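PDB 3GVA: alkyltransferase-like protein 1 from Schizosaccharomyces pombe, which recognises O6-alkylguanine lesions in DNA, flips the damaged base out of the duplex and presents it to nucleotide excision repair. Local coordinates for residues 6-11 with 41-47; 2-7 with 34-40; 17-21 with 83-87; 27-31 with 104-108. All coordinates share one frame; numbering follows the deposited sequence.

Contact 1: residues 6-11 with 41-47; sequences FYTKVY and VGQAMKH
The phenol ring of Tyr7 lies flat on the backbone of Ala44: Ala44 CA sits over the centre of one face, 3.6 Å from the ring centroid, and Ala44 CB presses on the same ring, 3.4 Å from Tyr7 CD1. At the hydroxyl end, Tyr7 OH comes within 3.2 Å of His47 ND1, though His47 is poorly ordered. Tyr11 works by its edge instead. Ala44 O lies in the plane of this second ring and Met45 SD stands beside it in a Met-aromatic contact, while Tyr7 O from its own helix covers one face. Phe6 points its ring edge at Val41, CZ 3.7 Å from Val41 CG2, and has Val10 CG2 3.5 Å above one face, toward the rim.

Tyr11 OH donates to Ala44 O at 2.6 Å, coming in 38° above the carbonyl plane; His47 N reaches the same oxygen from the opposite face. Between the tyrosines and Phe6, Val10 fills the interface, its CG1 4.0 Å from both Ala44 CB and Met45 SD. Tyr7 CG is anti to the carbonyl carbon (chi1 -79°), which swings the ring across Ala44. Cut back to an alanine, position 7 is likely to uncover Ala44 CA and CB and open a gap between the helices. Segments 6-11 and 41-46 cross at -82°, an N-terminal helix packed against the recognition helix of the MGMT-family helix-turn-helix.

Contact 2: residues 2-7 with 34-40; sequences RMDEFY and MPSYARQ
Apolar packing carries most of this contact, and Phe6 of the first helix is at its middle, its ring pushed between Met34, Tyr37 and Gln40. Phe6 CE2 lies 3.5 Å from Gln40 CB, Phe6 CZ is 3.8 Å from Tyr37 CB, and Phe6 CE1 meets Met34 CG at the edge of the ring. With CG anti to the backbone N (chi1 178°), the ring reaches straight out of its helix into this notch. Met3 adds a looser touch, its CE 4.1 Å from Gln40 CG and at the edge of the Tyr37 ring.

The partner segment holds the end of the turn of the helix-turn-helix and the first residues of helix 38-46: a type I turn from Met34 to Tyr37, closed by Tyr37 N to Met34 O, leads to Tyr37 as N-cap residue. Near the start of that helix stands Arg39, the finger that donates a hydrogen bond to the orphaned cytosine.

Sulfur and aromatic contacts come next. Met34 SD approaches the Phe6 ring obliquely, 5.0 Å from its centroid, as a Met-aromatic pair. The rings of Phe6 and Tyr37 meet at 47°, with Tyr37 CD2 over one face of Phe6.

The charged side chain that touches across is Arg2, whose guanidinium turns its edge to Met34, NH2 4.0 Å from SD.

Contact 3: residues 17-21 with 83-87; sequences IPYGK and EEEGV
Glu85 grips the turn at Tyr19-Gly20 with both its chain and its carboxylate, and this is the tight part of the contact. Gly20 N donates to Glu85 OE2 at 2.9 Å in an almost straight bond (177°) that arrives on the anti side of the carboxylate, 30° out of its plane. The same OE2 takes a salt bridge with Arg58 and a water that also bonds Lys21 O, while OE1 is hydrogen-bonded to His57. Further up the side chain, Glu85 CG lies over one face of the Tyr19 ring, 3.7 Å from the centroid, in a CH-pi contact, and ring and carboxylate stack with their planes only 16° apart. Gly20 and Glu85 come so close that a side chain at Gly20 would press on Glu85 O. A glutamine in place of Glu85 is likely to leave Arg58 without this salt bridge and to turn an NH2 group toward Gly20 N or His57, which are donors themselves.

The other side is looser. Val87 CG2 stays 4.2 Å from Gly20 O. Tyr19, itself exposed, sends its hydroxyl toward the backbone of exposed Glu84, OH 3.2 Å from Glu84 O.

A carboxylate thus binds the type II turn Pro18-Lys21 to the Schellman motif that ends helix 73-84 at Gly86.

Contact 4: residues 27-31 with 104-108; sequences EIARY and YMWKP
Glu27 opens the contact with its aliphatic part: Glu27 CG lies 4.1 Å from Met105 SD, the two side chains crossing at about a right angle. Its carboxylate is met by Arg30, which reaches back from about one turn further on: Arg30 NH2 donates to Glu27 OE1 at 2.7 Å, nearly in the guanidinium plane, as part of a salt bridge. Next comes Ile28, whose CD1 just meets the edge of the indole, 4.4 Å from Trp106 CZ3.

Tyr31 gives the closest packing. Trp106 points its edge at one face of the phenol ring in a T-shaped pair, planes at 66°, with Trp106 CH2 3.7 Å from Tyr31 CZ. Pro108 slides along the same phenol, its CB 3.5 Å from Tyr31 CE1, and also places CG over a face of the indole. Here the C-terminal tail, past helix 101-104, lies across the first helix of the helix-turn-helix.

Overall arrangement
From the N terminus, helix 3-14 enters two contacts in a row: contact 2 closes the loop back from the turn at 34-37, and contact 1 continues along helix 38-46, with Phe6 and Tyr7 shared. Helix 25-31, inside both loops, packs by Ala29 on Val41 of contact 1, and Ala29 O is probably hydrogen-bonded by Met34 N of contact 2. Contact 3 closes a far longer loop, joining the turn after helix 3-14 to the end of helix 73-84. Contact 4 brings the C-terminal tail back to helix 25-31 and meets contact 3 where Pro18 packs on Trp106. The loops of contacts 3 and 4 cross each other and those of contacts 1 and 2.

Contact 1: residues 6-11 with 41-47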
loop_
_atom_site.group_PDB
_atom_site.type_symbol
_atom_site.label_atom_id
_atom_site.label_comp_id
_atom_site.label_asym_id
_atom_site.label_seq_id
_atom_site.Cartn_x
_atom_site.Cartn_y
_atom_site.Cartn_z
ATOM N N PHE A 6 -11.521 -13.688 -2.087
ATOM C CA PHE A 6 -10.429 -13.200 -1.244
ATOM C C PHE A 6 -10.021 -11.788 -1.659
ATOM O O PHE A 6 -9.784 -10.933 -0.814
ATOM C CB PHE A 6 -9.207 -14.124 -1.341
ATOM C CG PHE A 6 -8.021 -13.645 -0.541
ATOM C CD1 PHE A 6 -8.062 -13.634 0.853
ATOM C CD2 PHE A 6 -6.873 -13.179 -1.179
ATOM C CE1 PHE A 6 -6.981 -13.161 1.596
ATOM C CE2 PHE A 6 -5.787 -12.705 -0.446
ATOM C CZ PHE A 6 -5.840 -12.695 0.944
ATOM N N TYR A 7 -9.929 -11.554 -2.964
ATOM C CA TYR A 7 -9.541 -10.249 -3.481
ATOM C C TYR A 7 -10.479 -9.156 -2.982
ATOM O O TYR A 7 -10.029 -8.103 -2.541
ATOM C CB TYR A 7 -9.527 -10.265 -5.017
ATOM C CG TYR A 7 -8.300 -10.908 -5.636
ATOM C CD1 TYR A 7 -7.455 -11.726 -4.886
ATOM C CD2 TYR A 7 -7.989 -10.699 -6.981
ATOM C CE1 TYR A 7 -6.326 -12.326 -5.463
ATOM C CE2 TYR A 7 -6.866 -11.292 -7.570
ATOM C CZ TYR A 7 -6.039 -12.102 -6.805
ATOM O OH TYR A 7 -4.932 -12.687 -7.381
ATOM N N THR A 8 -11.782 -9.414 -3.046
ATOM C CA THR A 8 -12.764 -8.433 -2.594
ATOM C C THR A 8 -12.626 -8.151 -1.096
ATOM O O THR A 8 -12.854 -7.025 -0.644
ATOM C CB THR A 8 -14.203 -8.900 -2.915
ATOM O OG1 THR A 8 -14.518 -10.079 -2.164
ATOM C CG2 THR A 8 -14.320 -9.230 -4.399
ATOM N N LYS A 9 -12.238 -9.166 -0.334
ATOM C CA LYS A 9 -12.052 -9.027 1.111
ATOM C C LYS A 9 -10.822 -8.151 1.369
ATOM O O LYS A 9 -10.767 -7.377 2.337
ATOM C CB LYS A 9 -11.854 -10.409 1.736
ATOM C CG LYS A 9 -12.091 -10.458 3.236
ATOM C CD LYS A 9 -11.879 -11.864 3.785
ATOM C CE LYS A 9 -12.352 -11.970 5.228
ATOM N NZ LYS A 9 -11.747 -10.925 6.108
ATOM N N VAL A 10 -9.830 -8.288 0.491
ATOM C CA VAL A 10 -8.609 -7.503 0.587
ATOM C C VAL A 10 -8.946 -6.049 0.262
ATOM O O VAL A 10 -8.561 -5.141 1.000
ATOM C CB VAL A 10 -7.538 -8.018 -0.407
ATOM C CG1 VAL A 10 -6.414 -6.999 -0.541
ATOM C CG2 VAL A 10 -6.974 -9.360 0.085
ATOM N N TYR A 11 -9.670 -5.830 -0.839
ATOM C CA TYR A 11 -10.037 -4.471 -1.226
ATOM C C TYR A 11 -10.869 -3.788 -0.155
ATOM O O TYR A 11 -10.686 -2.603 0.098
ATOM C CB TYR A 11 -10.776 -4.460 -2.572
ATOM C CG TYR A 11 -9.982 -5.135 -3.677
ATOM C CD1 TYR A 11 -8.581 -5.197 -3.620
ATOM C CD2 TYR A 11 -10.620 -5.719 -4.769
ATOM C CE1 TYR A 11 -7.843 -5.831 -4.622
ATOM C CE2 TYR A 11 -9.896 -6.349 -5.779
ATOM C CZ TYR A 11 -8.509 -6.401 -5.695
ATOM O OH TYR A 11 -7.789 -7.032 -6.679
ATOM N N VAL A 41 -2.301 -11.323 -0.893
ATOM C CA VAL A 41 -2.754 -9.945 -0.742
ATOM C C VAL A 41 -2.009 -9.113 -1.786
ATOM O O VAL A 41 -2.608 -8.294 -2.488
ATOM C CB VAL A 41 -2.427 -9.400 0.663
ATOM C CG1 VAL A 41 -2.690 -7.890 0.727
ATOM C CG2 VAL A 41 -3.263 -10.121 1.696
ATOM N N GLY A 42 -0.699 -9.335 -1.887
ATOM C CA GLY A 42 0.096 -8.609 -2.865
ATOM C C GLY A 42 -0.409 -8.837 -4.280
ATOM O O GLY A 42 -0.400 -7.934 -5.113
ATOM N N GLN A 43 -0.863 -10.052 -4.551
ATOM C CA GLN A 43 -1.388 -10.405 -5.862
ATOM C C GLN A 43 -2.699 -9.648 -6.104
ATOM O O GLN A 43 -2.924 -9.095 -7.182
ATOM C CB GLN A 43 -1.625 -11.914 -5.919
ATOM C CG GLN A 43 -1.211 -12.581 -7.223
ATOM C CD GLN A 43 0.264 -12.394 -7.539
ATOM O OE1 GLN A 43 1.125 -12.654 -6.701
ATOM N NE2 GLN A 43 0.558 -11.946 -8.756
ATOM N N ALA A 44 -3.564 -9.626 -5.099
ATOM C CA ALA A 44 -4.836 -8.916 -5.217
ATOM C C ALA A 44 -4.582 -7.456 -5.577
ATOM O O ALA A 44 -5.222 -6.896 -6.470
ATOM C CB ALA A 44 -5.608 -8.991 -3.903
ATOM N N MET A 45 -3.636 -6.846 -4.871
ATOM C CA MET A 45 -3.298 -5.446 -5.088
ATOM C C MET A 45 -2.697 -5.214 -6.464
ATOM O O MET A 45 -2.952 -4.188 -7.101
ATOM C CB MET A 45 -2.321 -4.966 -4.004
ATOM C CG MET A 45 -2.912 -4.989 -2.612
ATOM S SD MET A 45 -4.514 -4.160 -2.599
ATOM C CE MET A 45 -3.986 -2.450 -2.823
ATOM N N LYS A 46 -1.910 -6.175 -6.930
ATOM C CA LYS A 46 -1.276 -6.046 -8.234
ATOM C C LYS A 46 -2.251 -6.218 -9.397
ATOM O O LYS A 46 -1.997 -5.736 -10.497
ATOM C CB LYS A 46 -0.113 -7.038 -8.349
ATOM C CG LYS A 46 0.988 -6.779 -7.324
ATOM C CD LYS A 46 2.210 -7.661 -7.543
ATOM C CE LYS A 46 2.948 -7.284 -8.822
ATOM N NZ LYS A 46 4.280 -7.956 -8.923
ATOM N N HIS A 47 -3.378 -6.876 -9.149
ATOM C CA HIS A 47 -4.368 -7.084 -10.201
ATOM C C HIS A 47 -5.416 -5.975 -10.290
ATOM O O HIS A 47 -6.333 -6.054 -11.105
ATOM C CB HIS A 47 -5.060 -8.438 -10.015
ATOM C CG HIS A 47 -4.144 -9.611 -10.186
ATOM N ND1 HIS A 47 -4.576 -10.915 -10.076
ATOM C CD2 HIS A 47 -2.818 -9.676 -10.460
ATOM C CE1 HIS A 47 -3.557 -11.734 -10.273
ATOM N NE2 HIS A 47 -2.479 -11.008 -10.507
#

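Contact 2: residues 2-7 with 34-40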
loop_
_atom_site.group_PDB
_atom_site.type_symbol
_atom_site.label_atom_id
_atom_site.label_comp_id
_atom_site.label_asym_id
_atom_site.label_seq_id
_atom_site.Cartn_x
_atom_site.Cartn_y
_atom_site.Cartn_z
ATOM N N ARG A 2 -11.031 -19.694 -4.779
ATOM C CA ARG A 2 -11.280 -18.901 -3.538
ATOM C C ARG A 2 -10.786 -17.467 -3.685
ATOM O O ARG A 2 -11.308 -16.552 -3.049
ATOM C CB ARG A 2 -10.583 -19.560 -2.344
ATOM C CG ARG A 2 -10.686 -18.755 -1.059
ATOM C CD ARG A 2 -12.141 -18.484 -0.688
ATOM N NE ARG A 2 -12.337 -17.132 -0.163
ATOM C CZ ARG A 2 -11.708 -16.634 0.899
ATOM N NH1 ARG A 2 -11.953 -15.392 1.299
ATOM N NH2 ARG A 2 -10.831 -17.375 1.564
ATOM N N MET A 3 -9.777 -17.282 -4.528
ATOM C CA MET A 3 -9.197 -15.966 -4.758
ATOM C C MET A 3 -10.210 -14.890 -5.149
ATOM O O MET A 3 -10.098 -13.749 -4.707
ATOM C CB MET A 3 -8.107 -16.051 -5.828
ATOM C CG MET A 3 -6.822 -16.702 -5.350
ATOM S SD MET A 3 -6.004 -15.778 -4.021
ATOM C CE MET A 3 -6.507 -16.746 -2.568
ATOM N N ASP A 4 -11.195 -15.242 -5.973
ATOM C CA ASP A 4 -12.184 -14.254 -6.394
ATOM C C ASP A 4 -12.786 -13.534 -5.185
ATOM O O ASP A 4 -12.844 -12.300 -5.151
ATOM C CB ASP A 4 -13.291 -14.904 -7.232
ATOM C CG ASP A 4 -14.071 -15.960 -6.465
ATOM O OD1 ASP A 4 -15.192 -16.284 -6.901
ATOM O OD2 ASP A 4 -13.568 -16.471 -5.440
ATOM N N GLU A 5 -13.217 -14.295 -4.183
ATOM C CA GLU A 5 -13.789 -13.675 -2.998
ATOM C C GLU A 5 -12.712 -13.093 -2.078
ATOM O O GLU A 5 -12.957 -12.109 -1.374
ATOM C CB GLU A 5 -14.656 -14.671 -2.221
ATOM C CG GLU A 5 -15.606 -13.965 -1.268
ATOM C CD GLU A 5 -16.759 -14.828 -0.792
ATOM O OE1 GLU A 5 -17.356 -15.548 -1.622
ATOM O OE2 GLU A 5 -17.082 -14.762 0.416
ATOM N N PHE A 6 -11.521 -13.688 -2.087
ATOM C CA PHE A 6 -10.429 -13.200 -1.244
ATOM C C PHE A 6 -10.021 -11.788 -1.659
ATOM O O PHE A 6 -9.784 -10.933 -0.814
ATOM C CB PHE A 6 -9.207 -14.124 -1.341
ATOM C CG PHE A 6 -8.021 -13.645 -0.541
ATOM C CD1 PHE A 6 -8.062 -13.634 0.853
ATOM C CD2 PHE A 6 -6.873 -13.179 -1.179
ATOM C CE1 PHE A 6 -6.981 -13.161 1.596
ATOM C CE2 PHE A 6 -5.787 -12.705 -0.446
ATOM C CZ PHE A 6 -5.840 -12.695 0.944
ATOM N N TYR A 7 -9.929 -11.554 -2.964
ATOM C CA TYR A 7 -9.541 -10.249 -3.481
ATOM C C TYR A 7 -10.479 -9.156 -2.982
ATOM O O TYR A 7 -10.029 -8.103 -2.541
ATOM C CB TYR A 7 -9.527 -10.265 -5.017
ATOM C CG TYR A 7 -8.300 -10.908 -5.636
ATOM C CD1 TYR A 7 -7.455 -11.726 -4.886
ATOM C CD2 TYR A 7 -7.989 -10.699 -6.981
ATOM C CE1 TYR A 7 -6.326 -12.326 -5.463
ATOM C CE2 TYR A 7 -6.866 -11.292 -7.570
ATOM C CZ TYR A 7 -6.039 -12.102 -6.805
ATOM O OH TYR A 7 -4.932 -12.687 -7.381
ATOM N N MET A 34 -6.239 -13.872 7.581
ATOM C CA MET A 34 -5.555 -14.794 6.675
ATOM C C MET A 34 -4.052 -14.512 6.768
ATOM O O MET A 34 -3.389 -14.272 5.756
ATOM C CB MET A 34 -6.039 -14.564 5.240
ATOM C CG MET A 34 -7.548 -14.590 5.071
ATOM S SD MET A 34 -8.108 -16.048 4.185
ATOM C CE MET A 34 -8.115 -17.233 5.501
ATOM N N PRO A 35 -3.500 -14.562 7.988
ATOM C CA PRO A 35 -2.084 -14.308 8.283
ATOM C C PRO A 35 -1.018 -14.899 7.360
ATOM O O PRO A 35 0.066 -14.336 7.244
ATOM C CB PRO A 35 -1.942 -14.786 9.731
ATOM C CG PRO A 35 -3.035 -15.810 9.868
ATOM C CD PRO A 35 -4.172 -15.139 9.166
ATOM N N SER A 36 -1.310 -16.010 6.697
ATOM C CA SER A 36 -0.319 -16.619 5.813
ATOM C C SER A 36 -0.494 -16.233 4.346
ATOM O O SER A 36 0.244 -16.716 3.485
ATOM C CB SER A 36 -0.378 -18.145 5.922
ATOM O OG SER A 36 -1.568 -18.643 5.336
ATOM N N TYR A 37 -1.451 -15.353 4.066
ATOM C CA TYR A 37 -1.732 -14.956 2.691
ATOM C C TYR A 37 -1.167 -13.613 2.244
ATOM O O TYR A 37 -1.724 -12.980 1.346
ATOM C CB TYR A 37 -3.248 -14.961 2.453
ATOM C CG TYR A 37 -3.866 -16.342 2.468
ATOM C CD1 TYR A 37 -3.858 -17.120 3.625
ATOM C CD2 TYR A 37 -4.433 -16.883 1.315
ATOM C CE1 TYR A 37 -4.398 -18.407 3.635
ATOM C CE2 TYR A 37 -4.977 -18.172 1.312
ATOM C CZ TYR A 37 -4.955 -18.927 2.476
ATOM O OH TYR A 37 -5.490 -20.199 2.484
ATOM N N ALA A 38 -0.061 -13.184 2.842
ATOM C CA ALA A 38 0.533 -11.907 2.481
ATOM C C ALA A 38 0.863 -11.823 0.994
ATOM O O ALA A 38 0.639 -10.794 0.375
ATOM C CB ALA A 38 1.783 -11.642 3.318
ATOM N N ARG A 39 1.379 -12.898 0.405
ATOM C CA ARG A 39 1.702 -12.836 -1.014
ATOM C C ARG A 39 0.441 -12.775 -1.861
ATOM O O ARG A 39 0.432 -12.150 -2.925
ATOM C CB ARG A 39 2.587 -14.018 -1.430
ATOM C CG ARG A 39 4.014 -13.913 -0.882
ATOM C CD ARG A 39 4.929 -15.008 -1.435
ATOM N NE ARG A 39 5.232 -14.817 -2.851
ATOM C CZ ARG A 39 5.846 -15.720 -3.612
ATOM N NH1 ARG A 39 6.223 -16.880 -3.097
ATOM N NH2 ARG A 39 6.083 -15.462 -4.889
ATOM N N GLN A 40 -0.625 -13.410 -1.381
ATOM C CA GLN A 40 -1.901 -13.393 -2.089
ATOM C C GLN A 40 -2.455 -11.976 -2.043
ATOM O O GLN A 40 -3.022 -11.492 -3.025
ATOM C CB GLN A 40 -2.903 -14.355 -1.443
ATOM C CG GLN A 40 -2.648 -15.827 -1.725
ATOM C CD GLN A 40 -1.362 -16.328 -1.112
ATOM O OE1 GLN A 40 -1.088 -16.090 0.063
ATOM N NE2 GLN A 40 -0.568 -17.042 -1.902
#

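Contact 3: residues 17-21 with 83-87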
loop_
_atom_site.group_PDB
_atom_site.type_symbol
_atom_site.label_atom_id
_atom_site.label_comp_id
_atom_site.label_asym_id
_atom_site.label_seq_id
_atom_site.Cartn_x
_atom_site.Cartn_y
_atom_site.Cartn_z
ATOM N N ILE A 17 -8.298 1.678 5.325
ATOM C CA ILE A 17 -7.103 2.416 5.758
ATOM C C ILE A 17 -7.509 3.889 5.725
ATOM O O ILE A 17 -7.961 4.396 4.696
ATOM C CB ILE A 17 -5.900 2.213 4.791
ATOM C CG1 ILE A 17 -5.594 0.721 4.630
ATOM C CG2 ILE A 17 -4.662 2.925 5.336
ATOM C CD1 ILE A 17 -4.534 0.422 3.582
ATOM N N PRO A 18 -7.366 4.596 6.852
ATOM C CA PRO A 18 -7.770 6.001 6.804
ATOM C C PRO A 18 -6.867 6.957 6.035
ATOM O O PRO A 18 -5.691 6.684 5.776
ATOM C CB PRO A 18 -7.901 6.371 8.281
ATOM C CG PRO A 18 -6.913 5.483 8.941
ATOM C CD PRO A 18 -7.100 4.169 8.235
ATOM N N TYR A 19 -7.466 8.073 5.644
ATOM C CA TYR A 19 -6.790 9.139 4.926
ATOM C C TYR A 19 -5.513 9.489 5.693
ATOM O O TYR A 19 -5.538 9.611 6.917
ATOM C CB TYR A 19 -7.723 10.352 4.883
ATOM C CG TYR A 19 -7.207 11.555 4.138
ATOM C CD1 TYR A 19 -7.465 11.718 2.779
ATOM C CD2 TYR A 19 -6.502 12.558 4.802
ATOM C CE1 TYR A 19 -7.041 12.858 2.098
ATOM C CE2 TYR A 19 -6.071 13.702 4.130
ATOM C CZ TYR A 19 -6.345 13.845 2.779
ATOM O OH TYR A 19 -5.936 14.977 2.112
ATOM N N GLY A 20 -4.395 9.624 4.984
ATOM C CA GLY A 20 -3.153 9.978 5.652
ATOM C C GLY A 20 -2.426 8.854 6.363
ATOM O O GLY A 20 -1.393 9.087 6.975
ATOM N N LYS A 21 -2.958 7.639 6.295
ATOM C CA LYS A 21 -2.328 6.484 6.934
ATOM C C LYS A 21 -1.957 5.441 5.883
ATOM O O LYS A 21 -2.387 5.532 4.740
ATOM C CB LYS A 21 -3.279 5.862 7.958
ATOM C CG LYS A 21 -3.599 6.767 9.142
ATOM C CD LYS A 21 -2.375 6.992 10.003
ATOM C CE LYS A 21 -2.677 7.912 11.173
ATOM N NZ LYS A 21 -1.447 8.156 11.985
ATOM N N GLU A 83 1.593 12.174 -0.768
ATOM C CA GLU A 83 1.934 13.533 -0.368
ATOM C C GLU A 83 0.682 14.403 -0.183
ATOM O O GLU A 83 0.642 15.251 0.707
ATOM C CB GLU A 83 2.896 14.155 -1.384
ATOM C CG GLU A 83 4.276 13.492 -1.346
ATOM C CD GLU A 83 5.329 14.234 -2.142
ATOM O OE1 GLU A 83 5.163 14.364 -3.370
ATOM O OE2 GLU A 83 6.329 14.689 -1.540
ATOM N N GLU A 84 -0.345 14.173 -0.999
ATOM C CA GLU A 84 -1.585 14.938 -0.882
ATOM C C GLU A 84 -2.304 14.672 0.439
ATOM O O GLU A 84 -3.041 15.526 0.930
ATOM C CB GLU A 84 -2.516 14.623 -2.052
ATOM C CG GLU A 84 -2.070 15.229 -3.368
ATOM C CD GLU A 84 -2.900 14.754 -4.538
ATOM O OE1 GLU A 84 -2.704 15.274 -5.655
ATOM O OE2 GLU A 84 -3.743 13.856 -4.341
ATOM N N GLU A 85 -2.093 13.490 1.015
ATOM C CA GLU A 85 -2.728 13.156 2.286
ATOM C C GLU A 85 -1.837 13.491 3.491
ATOM O O GLU A 85 -2.070 13.020 4.605
ATOM C CB GLU A 85 -3.149 11.675 2.298
ATOM C CG GLU A 85 -4.131 11.343 1.176
ATOM C CD GLU A 85 -4.603 9.901 1.163
ATOM O OE1 GLU A 85 -5.248 9.510 0.160
ATOM O OE2 GLU A 85 -4.345 9.163 2.139
ATOM N N GLY A 86 -0.821 14.320 3.258
ATOM C CA GLY A 86 0.068 14.737 4.332
ATOM C C GLY A 86 1.267 13.864 4.680
ATOM O O GLY A 86 1.953 14.128 5.666
ATOM N N VAL A 87 1.534 12.835 3.886
ATOM C CA VAL A 87 2.657 11.948 4.165
ATOM C C VAL A 87 3.966 12.566 3.697
ATOM O O VAL A 87 4.094 12.967 2.544
ATOM C CB VAL A 87 2.489 10.588 3.456
ATOM C CG1 VAL A 87 3.590 9.625 3.898
ATOM C CG2 VAL A 87 1.115 10.021 3.731
HETATM O O HOH W 1 -2.086 7.991 3.282
#

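Contact 4: residues 27-31 with 104-108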
loop_
_atom_site.group_PDB
_atom_site.type_symbol
_atom_site.label_atom_id
_atom_site.label_comp_id
_atom_site.label_asym_id
_atom_site.label_seq_id
_atom_site.Cartn_x
_atom_site.Cartn_y
_atom_site.Cartn_z
ATOM N N GLU A 27 0.261 -6.749 7.095
ATOM C CA GLU A 27 -0.694 -6.207 8.055
ATOM C C GLU A 27 -2.123 -6.484 7.610
ATOM O O GLU A 27 -2.967 -6.890 8.408
ATOM C CB GLU A 27 -0.489 -4.697 8.207
ATOM C CG GLU A 27 0.764 -4.304 8.952
ATOM C CD GLU A 27 0.712 -4.703 10.414
ATOM O OE1 GLU A 27 1.473 -5.607 10.817
ATOM O OE2 GLU A 27 -0.098 -4.117 11.160
ATOM N N ILE A 28 -2.397 -6.262 6.330
ATOM C CA ILE A 28 -3.743 -6.480 5.809
ATOM C C ILE A 28 -4.125 -7.950 5.905
ATOM O O ILE A 28 -5.246 -8.281 6.303
ATOM C CB ILE A 28 -3.853 -6.013 4.343
ATOM C CG1 ILE A 28 -3.676 -4.492 4.272
ATOM C CG2 ILE A 28 -5.190 -6.447 3.743
ATOM C CD1 ILE A 28 -4.769 -3.685 4.971
ATOM N N ALA A 29 -3.194 -8.829 5.549
ATOM C CA ALA A 29 -3.453 -10.265 5.600
ATOM C C ALA A 29 -3.822 -10.692 7.015
ATOM O O ALA A 29 -4.736 -11.482 7.208
ATOM C CB ALA A 29 -2.233 -11.037 5.117
ATOM N N ARG A 30 -3.113 -10.160 8.004
ATOM C CA ARG A 30 -3.391 -10.490 9.396
ATOM C C ARG A 30 -4.700 -9.835 9.830
ATOM O O ARG A 30 -5.435 -10.375 10.663
ATOM C CB ARG A 30 -2.237 -10.025 10.297
ATOM C CG ARG A 30 -0.943 -10.830 10.138
ATOM C CD ARG A 30 0.124 -10.429 11.169
ATOM N NE ARG A 30 0.830 -9.187 10.841
ATOM C CZ ARG A 30 1.775 -9.079 9.906
ATOM N NH1 ARG A 30 2.138 -10.140 9.193
ATOM N NH2 ARG A 30 2.368 -7.909 9.686
ATOM N N TYR A 31 -4.997 -8.679 9.247
ATOM C CA TYR A 31 -6.220 -7.956 9.574
ATOM C C TYR A 31 -7.487 -8.671 9.085
ATOM O O TYR A 31 -8.513 -8.649 9.762
ATOM C CB TYR A 31 -6.178 -6.548 8.979
ATOM C CG TYR A 31 -7.411 -5.732 9.280
ATOM C CD1 TYR A 31 -7.717 -5.355 10.583
ATOM C CD2 TYR A 31 -8.270 -5.329 8.257
ATOM C CE1 TYR A 31 -8.845 -4.592 10.864
ATOM C CE2 TYR A 31 -9.400 -4.569 8.528
ATOM C CZ TYR A 31 -9.677 -4.203 9.834
ATOM O OH TYR A 31 -10.781 -3.435 10.107
ATOM N N TYR A 104 3.238 6.581 10.161
ATOM C CA TYR A 104 1.984 6.616 9.412
ATOM C C TYR A 104 1.227 5.291 9.392
ATOM O O TYR A 104 0.109 5.215 8.880
ATOM C CB TYR A 104 2.238 7.066 7.968
ATOM C CG TYR A 104 2.851 8.434 7.854
ATOM C CD1 TYR A 104 4.238 8.606 7.848
ATOM C CD2 TYR A 104 2.046 9.566 7.760
ATOM C CE1 TYR A 104 4.806 9.887 7.747
ATOM C CE2 TYR A 104 2.596 10.844 7.662
ATOM C CZ TYR A 104 3.973 10.999 7.652
ATOM O OH TYR A 104 4.503 12.259 7.503
ATOM N N MET A 105 1.846 4.253 9.943
ATOM C CA MET A 105 1.239 2.930 10.005
ATOM C C MET A 105 -0.169 2.981 10.594
ATOM O O MET A 105 -0.384 3.553 11.662
ATOM C CB MET A 105 2.101 2.015 10.873
ATOM C CG MET A 105 1.499 0.653 11.122
ATOM S SD MET A 105 1.721 -0.422 9.718
ATOM C CE MET A 105 3.177 -1.282 10.240
ATOM N N TRP A 106 -1.125 2.373 9.898
ATOM C CA TRP A 106 -2.502 2.330 10.368
ATOM C C TRP A 106 -2.604 1.343 11.511
ATOM O O TRP A 106 -1.975 0.287 11.482
ATOM C CB TRP A 106 -3.443 1.875 9.251
ATOM C CG TRP A 106 -4.865 1.646 9.699
ATOM C CD1 TRP A 106 -5.601 2.445 10.529
ATOM C CD2 TRP A 106 -5.743 0.591 9.279
ATOM N NE1 TRP A 106 -6.882 1.958 10.647
ATOM C CE2 TRP A 106 -6.997 0.822 9.890
ATOM C CE3 TRP A 106 -5.593 -0.524 8.443
ATOM C CZ2 TRP A 106 -8.096 -0.021 9.690
ATOM C CZ3 TRP A 106 -6.689 -1.366 8.244
ATOM C CH2 TRP A 106 -7.926 -1.105 8.867
ATOM N N LYS A 107 -3.399 1.691 12.514
ATOM C CA LYS A 107 -3.615 0.814 13.652
ATOM C C LYS A 107 -5.118 0.571 13.804
ATOM O O LYS A 107 -5.844 1.396 14.368
ATOM C CB LYS A 107 -3.035 1.435 14.923
ATOM C CG LYS A 107 -1.840 0.669 15.471
ATOM C CD LYS A 107 -1.006 1.520 16.410
ATOM C CE LYS A 107 -0.273 2.610 15.645
ATOM N NZ LYS A 107 0.584 2.030 14.567
ATOM N N PRO A 108 -5.604 -0.564 13.273
ATOM C CA PRO A 108 -7.020 -0.955 13.329
ATOM C C PRO A 108 -7.633 -0.749 14.721
ATOM O O PRO A 108 -8.607 0.030 14.835
ATOM C CB PRO A 108 -6.977 -2.428 12.927
ATOM C CG PRO A 108 -5.849 -2.454 11.927
ATOM C CD PRO A 108 -4.797 -1.593 12.590
#